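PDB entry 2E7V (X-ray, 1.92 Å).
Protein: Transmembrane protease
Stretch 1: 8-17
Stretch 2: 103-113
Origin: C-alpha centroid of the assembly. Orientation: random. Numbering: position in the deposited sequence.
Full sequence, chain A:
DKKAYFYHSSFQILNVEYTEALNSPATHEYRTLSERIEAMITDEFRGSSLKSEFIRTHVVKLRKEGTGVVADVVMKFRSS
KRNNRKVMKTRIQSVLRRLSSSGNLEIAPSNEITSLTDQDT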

# COMPACT_ATOMS: atom_id res chain seq x y z
N HIS A 8 -9.90 1.29 -3.05
CA HIS A 8 -8.91 0.32 -3.47
C HIS A 8 -7.99 0.96 -4.49
O HIS A 8 -8.39 1.88 -5.21
N SER A 9 -6.75 0.47 -4.54
CA SER A 9 -5.77 0.96 -5.48
C SER A 9 -4.77 -0.14 -5.77
O SER A 9 -4.68 -1.13 -5.02
N SER A 10 -4.05 0.01 -6.87
CA SER A 10 -3.01 -0.94 -7.24
C SER A 10 -1.70 -0.19 -6.98
O SER A 10 -1.42 0.84 -7.60
N PHE A 11 -0.93 -0.70 -6.03
CA PHE A 11 0.32 -0.08 -5.64
C PHE A 11 1.52 -0.81 -6.22
O PHE A 11 1.62 -2.04 -6.11
N GLN A 12 2.43 -0.06 -6.80
CA GLN A 12 3.65 -0.66 -7.30
C GLN A 12 4.44 -1.05 -6.04
O GLN A 12 4.67 -0.22 -5.17
N ILE A 13 4.86 -2.31 -5.94
CA ILE A 13 5.61 -2.75 -4.77
C ILE A 13 7.09 -2.71 -5.14
O ILE A 13 7.63 -3.63 -5.74
N LEU A 14 7.73 -1.60 -4.77
CA LEU A 14 9.13 -1.37 -5.10
C LEU A 14 10.15 -2.32 -4.49
O LEU A 14 9.98 -2.81 -3.37
N ASN A 15 11.20 -2.58 -5.25
CA ASN A 15 12.32 -3.41 -4.81
C ASN A 15 12.03 -4.88 -4.49
O ASN A 15 12.73 -5.50 -3.68
N VAL A 16 11.00 -5.45 -5.12
CA VAL A 16 10.67 -6.86 -4.90
C VAL A 16 10.46 -7.53 -6.25
O VAL A 16 9.62 -7.11 -7.05
N GLU A 17 11.24 -8.57 -6.52
CA GLU A 17 11.10 -9.28 -7.78
C GLU A 17 9.94 -10.25 -7.62
O GLU A 17 9.76 -10.85 -6.57
N GLY A 103 5.63 9.98 -7.15
CA GLY A 103 4.33 10.51 -7.55
C GLY A 103 3.40 9.37 -7.89
O GLY A 103 2.19 9.55 -8.01
N ASN A 104 3.97 8.18 -8.03
CA ASN A 104 3.20 6.98 -8.34
C ASN A 104 2.57 6.40 -7.08
O ASN A 104 3.06 6.60 -5.97
N LEU A 105 1.49 5.65 -7.27
CA LEU A 105 0.86 4.97 -6.15
C LEU A 105 1.83 3.81 -5.94
O LEU A 105 1.84 2.84 -6.70
N GLU A 106 2.65 3.94 -4.91
CA GLU A 106 3.66 2.94 -4.60
C GLU A 106 3.86 2.73 -3.11
O GLU A 106 3.43 3.54 -2.28
N ILE A 107 4.52 1.63 -2.78
CA ILE A 107 4.84 1.25 -1.41
C ILE A 107 6.17 0.51 -1.49
O ILE A 107 6.31 -0.42 -2.29
N ALA A 108 7.14 0.90 -0.66
CA ALA A 108 8.44 0.23 -0.64
C ALA A 108 8.65 -0.52 0.68
O ALA A 108 8.94 0.09 1.70
N PRO A 109 8.50 -1.86 0.67
CA PRO A 109 8.70 -2.64 1.89
C PRO A 109 10.09 -2.32 2.42
O PRO A 109 10.30 -2.26 3.63
N SER A 110 11.03 -2.15 1.50
CA SER A 110 12.40 -1.76 1.83
C SER A 110 12.87 -0.70 0.83
O SER A 110 12.64 -0.82 -0.38
N ASN A 111 13.55 0.33 1.33
CA ASN A 111 14.04 1.42 0.50
C ASN A 111 15.51 1.20 0.12
O ASN A 111 16.37 1.06 0.99
N GLU A 112 15.80 1.17 -1.18
CA GLU A 112 17.17 0.97 -1.61
C GLU A 112 17.97 2.26 -1.56
O GLU A 112 17.51 3.30 -2.04
N ILE A 113 19.15 2.19 -0.96
CA ILE A 113 20.03 3.35 -0.89
C ILE A 113 21.13 3.06 -1.91
O ILE A 113 21.82 2.04 -1.79

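The two stretches meet as parallel strands, with Gln 12 beside Glu 106 and Ile 13 beside Ile 107, and the backbone settles most of the polar accounts. Gln 12 N donates to Leu 105 O (3.0 Å), Ile 107 N to Gln 12 O (3.0 Å), and Leu 14 N to Ile 107 O (3.1 Å). The bonds thus alternate along the pair, as parallel pairing requires, and Phe 11 CA and Ile 13 CA add CA-H...O contacts to Leu 105 O and Ile 107 O, each at 3.5 Å.

Beyond this ladder the strands part, and a water takes over: it donates to Leu 14 O (2.9 Å from the water oxygen) and accepts from Ser 110 N (3.0 Å). Pro 109, which has no amide hydrogen to satisfy, suits the place just before. Its CG lies 3.8 Å from Ile 13 CG2 and 4.3 Å from Val 16 CG2, the valine being in rotamer t.

Ile 13 and Ile 107 share one face of the sheet, both with chi1 m; Ile 13 CD1 comes to 4.1 Å from Ile 107 CB. The buried Phe 11, also m, supplies a flat apolar surface: Ile 107 CD1 sits over its ring, 3.8 Å from the centroid, in a CH-pi contact, while its CE1 meets Leu 105 CD2 at 4.0 Å.

On the other face lie Gln 12 (m) and Glu 106 (p), their CB atoms 4.2 Å apart. Both carboxylate oxygens of Glu 106 are hydrogen-bonded to a residue adjoining one of the stretches, so burial leaves neither unsatisfied. Leu 14 CB packs 4.0 Å from Ala 108 CB, where a small methyl suffices. Asn 15, at a positive phi that asparagine tolerates well, occupies the type II turn from Ile 13 to Val 16 and directs its CB toward the second stretch. Ser 10 OG is satisfied elsewhere in the structure.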

# COMPACT_ATOMS: atom_id res chain seq x y z
CB HIS A 8 -9.57 -0.93 -4.06
CG HIS A 8 -10.28 -0.71 -5.37
ND1 HIS A 8 -11.56 -0.22 -5.45
CD2 HIS A 8 -9.87 -0.91 -6.65
CE1 HIS A 8 -11.92 -0.13 -6.72
NE2 HIS A 8 -10.91 -0.54 -7.47
CB SER A 9 -5.02 2.16 -4.89
OG SER A 9 -5.93 3.06 -4.26
CB SER A 10 -3.11 -1.31 -8.72
OG SER A 10 -4.29 -2.06 -8.96
CB PHE A 11 0.50 -0.11 -4.13
CG PHE A 11 -0.47 0.74 -3.37
CD1 PHE A 11 -0.18 2.09 -3.12
CD2 PHE A 11 -1.64 0.20 -2.86
CE1 PHE A 11 -1.05 2.87 -2.35
CE2 PHE A 11 -2.50 0.96 -2.10
CZ PHE A 11 -2.21 2.31 -1.84
CB GLN A 12 4.45 0.35 -8.13
CG GLN A 12 3.88 0.63 -9.52
CD GLN A 12 3.33 2.04 -9.66
OE1 GLN A 12 2.14 2.29 -9.45
NE2 GLN A 12 4.21 2.97 -10.01
CB ILE A 13 5.18 -4.18 -4.34
CG1 ILE A 13 3.67 -4.21 -4.08
CG2 ILE A 13 5.93 -4.59 -3.06
CD1 ILE A 13 3.16 -3.13 -3.09
CB LEU A 14 9.50 0.08 -4.72
CG LEU A 14 8.56 1.21 -5.15
CD1 LEU A 14 9.13 2.55 -4.70
CD2 LEU A 14 8.37 1.20 -6.66
CB ASN A 15 12.98 -2.72 -3.62
CG ASN A 15 13.24 -1.24 -3.89
OD1 ASN A 15 13.18 -0.39 -2.99
ND2 ASN A 15 13.53 -0.92 -5.15
CB VAL A 16 9.37 -7.04 -4.07
CG1 VAL A 16 9.12 -8.52 -3.84
CG2 VAL A 16 9.48 -6.31 -2.76
CB GLU A 17 12.37 -10.06 -8.11
CG GLU A 17 12.27 -10.90 -9.38
CD GLU A 17 13.56 -11.65 -9.70
OE1 GLU A 17 13.54 -12.52 -10.60
OE2 GLU A 17 14.60 -11.38 -9.06
CB ASN A 104 4.09 5.88 -8.91
CG ASN A 104 4.43 6.08 -10.35
OD1 ASN A 104 5.47 6.66 -10.69
ND2 ASN A 104 3.55 5.61 -11.22
CB LEU A 105 -0.53 4.45 -6.54
CG LEU A 105 -1.62 5.51 -6.48
CD1 LEU A 105 -2.78 5.13 -7.39
CD2 LEU A 105 -2.09 5.66 -5.04
CB GLU A 106 4.99 3.33 -5.23
CG GLU A 106 5.51 4.70 -4.75
CD GLU A 106 6.74 5.19 -5.51
OE1 GLU A 106 6.80 4.97 -6.73
OE2 GLU A 106 7.63 5.82 -4.90
CB ILE A 107 3.78 0.28 -0.84
CG1 ILE A 107 2.40 0.94 -0.85
CG2 ILE A 107 4.18 -0.14 0.59
CD1 ILE A 107 1.31 0.08 -0.25
CB ALA A 108 9.57 1.25 -0.86
CB PRO A 109 8.56 -4.09 1.41
CG PRO A 109 7.59 -3.97 0.29
CD PRO A 109 8.06 -2.72 -0.44
CB SER A 110 13.35 -2.95 1.79
OG SER A 110 14.59 -2.58 2.38
CB ASN A 111 13.92 2.74 1.24
CG ASN A 111 12.50 3.04 1.69
OD1 ASN A 111 12.07 2.65 2.77
ND2 ASN A 111 11.77 3.73 0.84
CB GLU A 112 17.24 0.40 -3.04
CG GLU A 112 18.68 0.21 -3.52
CD GLU A 112 18.81 -0.50 -4.86
OE1 GLU A 112 18.03 -0.19 -5.78
OE2 GLU A 112 19.71 -1.36 -4.99
CB ILE A 113 20.66 3.53 0.52
CG1 ILE A 113 19.56 3.84 1.54
CG2 ILE A 113 21.67 4.67 0.51
CD1 ILE A 113 20.05 3.85 2.99
O HOH W 1 11.08 -3.88 -0.90